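Local coordinates for p1 (PDB 6TY2), which suppresses RNA silencing in rice yellow mottle virus infection and is a zinc-finger protein, represented here by its C-terminal zinc-binding domain, at residues Glu14-Asn19 / Leu31-Arg36. Residues are numbered along the deposited sequence; the frame is centred on the assembly and turned at random.
Sequences EISACN and LVYLSR
Ile15 and Leu31 bring the two backbones closest, with CA atoms 6.2 Å apart, where the extended segment 31-36 runs beside helix 3-24. This is the C-terminal zinc-finger domain of P1. His8, on the same helix, binds the zinc together with Cys39, His44 and Cys48, which follow the extended segment. The contact therefore joins the helix to the chain leading into the metal site, with the side chain of Tyr33 about 11 Å from the zinc.

Asn19 grips the backbone of Leu31 at two points. Its OD1 accepts a hydrogen bond from Leu31 N at 2.9 Å, the donor lying in the side-chain carbonyl plane and aimed at a lone pair. Its ND2 gives a nearly straight bond to Leu31 O (N-H...O 173°). That oxygen lies close to the Asn19 amide plane, whereas ND2 sits above the plane of the Leu31 carbonyl. The two bonds together fix the rotation of the amide.

Ile15 is buried and carries the apolar part. Its CG2, anti to the backbone N, meets Leu31 CB at 3.5 Å and also approaches Tyr33 CE1. Its CD1 packs on Leu31 CD1. On the next helical turn, Cys18 CB presses on Leu31 CD1 at 3.4 Å, a tight carbon contact.

Farther along, Leu34 N bonds to Asn12 OD1, and Arg36 makes a salt bridge with Asp5, so the helix holds the segment beyond Tyr33 as well. The Tyr33 and Ile15 side chains run past one another in opposite senses, and the Tyr33 hydroxyl reaches Ser16. Ser16 OG meets the rim of the ring, roughly level with it, and hydrogen-bonds Tyr33 OH at 2.6 Å.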
ATOM      1  N   GLU A  14       0.545  14.496   3.181  1.00 23.18           N
ATOM      2  CA  GLU A  14       1.149  13.515   4.071  1.00 19.89           C
ATOM      3  C   GLU A  14       2.448  12.974   3.492  1.00 23.73           C
ATOM      4  O   GLU A  14       3.377  12.637   4.233  1.00 27.14           O
ATOM      5  CB  GLU A  14       0.163  12.379   4.344  1.00 26.42           C
ATOM      6  CG  GLU A  14       0.670  11.315   5.300  1.00 34.09           C
ATOM      7  CD  GLU A  14       1.079  11.859   6.672  1.00 38.98           C
ATOM      8  OE1 GLU A  14       0.532  12.901   7.128  1.00 38.61           O
ATOM      9  OE2 GLU A  14       1.959  11.223   7.295  1.00 44.66           O
ATOM     10  N   ILE A  15       2.506  12.893   2.166  1.00 20.33           N
ATOM     11  CA  ILE A  15       3.724  12.506   1.453  1.00 20.49           C
ATOM     12  C   ILE A  15       4.812  13.529   1.716  1.00 21.10           C
ATOM     13  O   ILE A  15       5.953  13.175   2.006  1.00 20.33           O
ATOM     14  CB  ILE A  15       3.481  12.412  -0.070  1.00 19.62           C
ATOM     15  CG1 ILE A  15       2.548  11.248  -0.416  1.00 25.09           C
ATOM     16  CG2 ILE A  15       4.792  12.340  -0.833  1.00 17.41           C
ATOM     17  CD1 ILE A  15       2.972   9.942   0.192  1.00 30.83           C
ATOM     18  N   SER A  16       4.438  14.807   1.618  1.00 19.26           N
ATOM     19  CA  SER A  16       5.341  15.919   1.904  1.00 20.17           C
ATOM     20  C   SER A  16       5.955  15.786   3.282  1.00 20.97           C
ATOM     21  O   SER A  16       7.158  15.991   3.460  1.00 19.77           O
ATOM     22  CB  SER A  16       4.606  17.261   1.826  1.00 22.03           C
ATOM     23  OG  SER A  16       4.439  17.690   0.484  1.00 25.88           O
ATOM     24  N   ALA A  17       5.111  15.459   4.256  1.00 19.01           N
ATOM     25  CA  ALA A  17       5.537  15.415   5.649  1.00 20.75           C
ATOM     26  C   ALA A  17       6.513  14.283   5.873  1.00 20.05           C
ATOM     27  O   ALA A  17       7.514  14.459   6.561  1.00 21.42           O
ATOM     28  CB  ALA A  17       4.330  15.268   6.570  1.00 24.93           C
ATOM     29  N   CYS A  18       6.209  13.119   5.298  1.00 17.80           N
ATOM     30  CA  CYS A  18       7.073  11.953   5.402  1.00 21.27           C
ATOM     31  C   CYS A  18       8.403  12.160   4.717  1.00 17.58           C
ATOM     32  O   CYS A  18       9.437  11.780   5.260  1.00 23.82           O
ATOM     33  CB  CYS A  18       6.384  10.717   4.811  1.00 21.88           C
ATOM     34  SG  CYS A  18       5.028  10.075   5.803  1.00 34.39           S
ATOM     35  N   ASN A  19       8.385  12.725   3.514  1.00 13.36           N
ATOM     36  CA  ASN A  19       9.629  12.979   2.792  1.00 16.98           C
ATOM     37  C   ASN A  19      10.577  13.861   3.596  1.00 19.94           C
ATOM     38  O   ASN A  19      11.775  13.591   3.661  1.00 19.52           O
ATOM     39  CB  ASN A  19       9.358  13.626   1.430  1.00 18.02           C
ATOM     40  CG  ASN A  19       9.114  12.595   0.332  1.00 24.17           C
ATOM     41  OD1 ASN A  19       9.501  11.431   0.461  1.00 20.46           O
ATOM     42  ND2 ASN A  19       8.478  13.024  -0.756  1.00 19.97           N
ATOM     43  N   LEU A  31       9.234   9.229  -1.447  1.00 24.25           N
ATOM     44  CA  LEU A  31       7.811   9.217  -1.772  1.00 25.46           C
ATOM     45  C   LEU A  31       7.493  10.157  -2.952  1.00 26.32           C
ATOM     46  O   LEU A  31       8.140  11.189  -3.159  1.00 20.80           O
ATOM     47  CB  LEU A  31       6.974   9.569  -0.532  1.00 22.38           C
ATOM     48  CG  LEU A  31       7.065   8.558   0.623  1.00 27.46           C
ATOM     49  CD1 LEU A  31       6.311   9.028   1.855  1.00 24.59           C
ATOM     50  CD2 LEU A  31       6.547   7.197   0.195  1.00 25.35           C
ATOM     51  N   VAL A  32       6.507   9.771  -3.746  1.00 19.99           N
ATOM     52  CA  VAL A  32       6.214  10.487  -4.979  1.00 21.74           C
ATOM     53  C   VAL A  32       4.782  10.955  -4.913  1.00 20.18           C
ATOM     54  O   VAL A  32       3.933  10.285  -4.328  1.00 19.44           O
ATOM     55  CB  VAL A  32       6.464   9.594  -6.216  1.00 25.77           C
ATOM     56  CG1 VAL A  32       5.677   8.355  -6.109  1.00 26.93           C
ATOM     57  CG2 VAL A  32       6.133  10.306  -7.511  1.00 25.55           C
ATOM     58  N   TYR A  33       4.519  12.120  -5.488  1.00 19.52           N
ATOM     59  CA  TYR A  33       3.218  12.746  -5.360  1.00 21.21           C
ATOM     60  C   TYR A  33       2.159  12.138  -6.302  1.00 16.98           C
ATOM     61  O   TYR A  33       2.466  11.662  -7.385  1.00 20.55           O
ATOM     62  CB  TYR A  33       3.351  14.240  -5.610  1.00 23.01           C
ATOM     63  CG  TYR A  33       4.073  15.025  -4.524  1.00 20.52           C
ATOM     64  CD1 TYR A  33       3.587  15.062  -3.224  1.00 21.52           C
ATOM     65  CD2 TYR A  33       5.207  15.766  -4.818  1.00 22.43           C
ATOM     66  CE1 TYR A  33       4.226  15.803  -2.238  1.00 19.86           C
ATOM     67  CE2 TYR A  33       5.857  16.520  -3.843  1.00 27.09           C
ATOM     68  CZ  TYR A  33       5.360  16.537  -2.555  1.00 26.49           C
ATOM     69  OH  TYR A  33       6.001  17.275  -1.583  1.00 24.97           O
ATOM     70  N   LEU A  34       0.906  12.161  -5.872  1.00 19.84           N
ATOM     71  CA  LEU A  34      -0.184  11.600  -6.667  1.00 21.20           C
ATOM     72  C   LEU A  34      -0.827  12.611  -7.627  1.00 19.16           C
ATOM     73  O   LEU A  34      -0.927  13.807  -7.327  1.00 22.32           O
ATOM     74  CB  LEU A  34      -1.271  11.041  -5.750  1.00 20.62           C
ATOM     75  CG  LEU A  34      -1.112   9.733  -4.986  1.00 16.13           C
ATOM     76  CD1 LEU A  34       0.091   9.749  -4.063  1.00 19.82           C
ATOM     77  CD2 LEU A  34      -2.374   9.508  -4.184  1.00 16.95           C
ATOM     78  N   SER A  35      -1.285  12.112  -8.770  1.00 19.36           N
ATOM     79  CA  SER A  35      -2.193  12.862  -9.635  1.00 21.67           C
ATOM     80  C   SER A  35      -3.158  11.866 -10.233  1.00 20.06           C
ATOM     81  O   SER A  35      -3.006  10.668 -10.024  1.00 19.71           O
ATOM     82  CB  SER A  35      -1.445  13.604 -10.742  1.00 18.20           C
ATOM     83  OG  SER A  35      -0.838  12.681 -11.625  1.00 24.57           O
ATOM     84  N   ARG A  36      -4.137  12.349 -10.990  1.00 20.57           N
ATOM     85  CA  ARG A  36      -5.060  11.460 -11.675  1.00 18.77           C
ATOM     86  C   ARG A  36      -4.327  10.526 -12.620  1.00 18.84           C
ATOM     87  O   ARG A  36      -4.797   9.434 -12.906  1.00 19.50           O
ATOM     88  CB  ARG A  36      -6.114  12.262 -12.449  1.00 18.41           C
ATOM     89  CG  ARG A  36      -7.068  13.044 -11.563  1.00 26.68           C
ATOM     90  CD  ARG A  36      -8.132  13.778 -12.374  1.00 35.14           C
ATOM     91  NE  ARG A  36      -8.917  14.688 -11.539  1.00 39.16           N
ATOM     92  CZ  ARG A  36      -9.991  15.350 -11.958  1.00 44.80           C
ATOM     93  NH1 ARG A  36     -10.419  15.206 -13.207  1.00 47.93           N
ATOM     94  NH2 ARG A  36     -10.642  16.155 -11.129  1.00 51.04           N
TER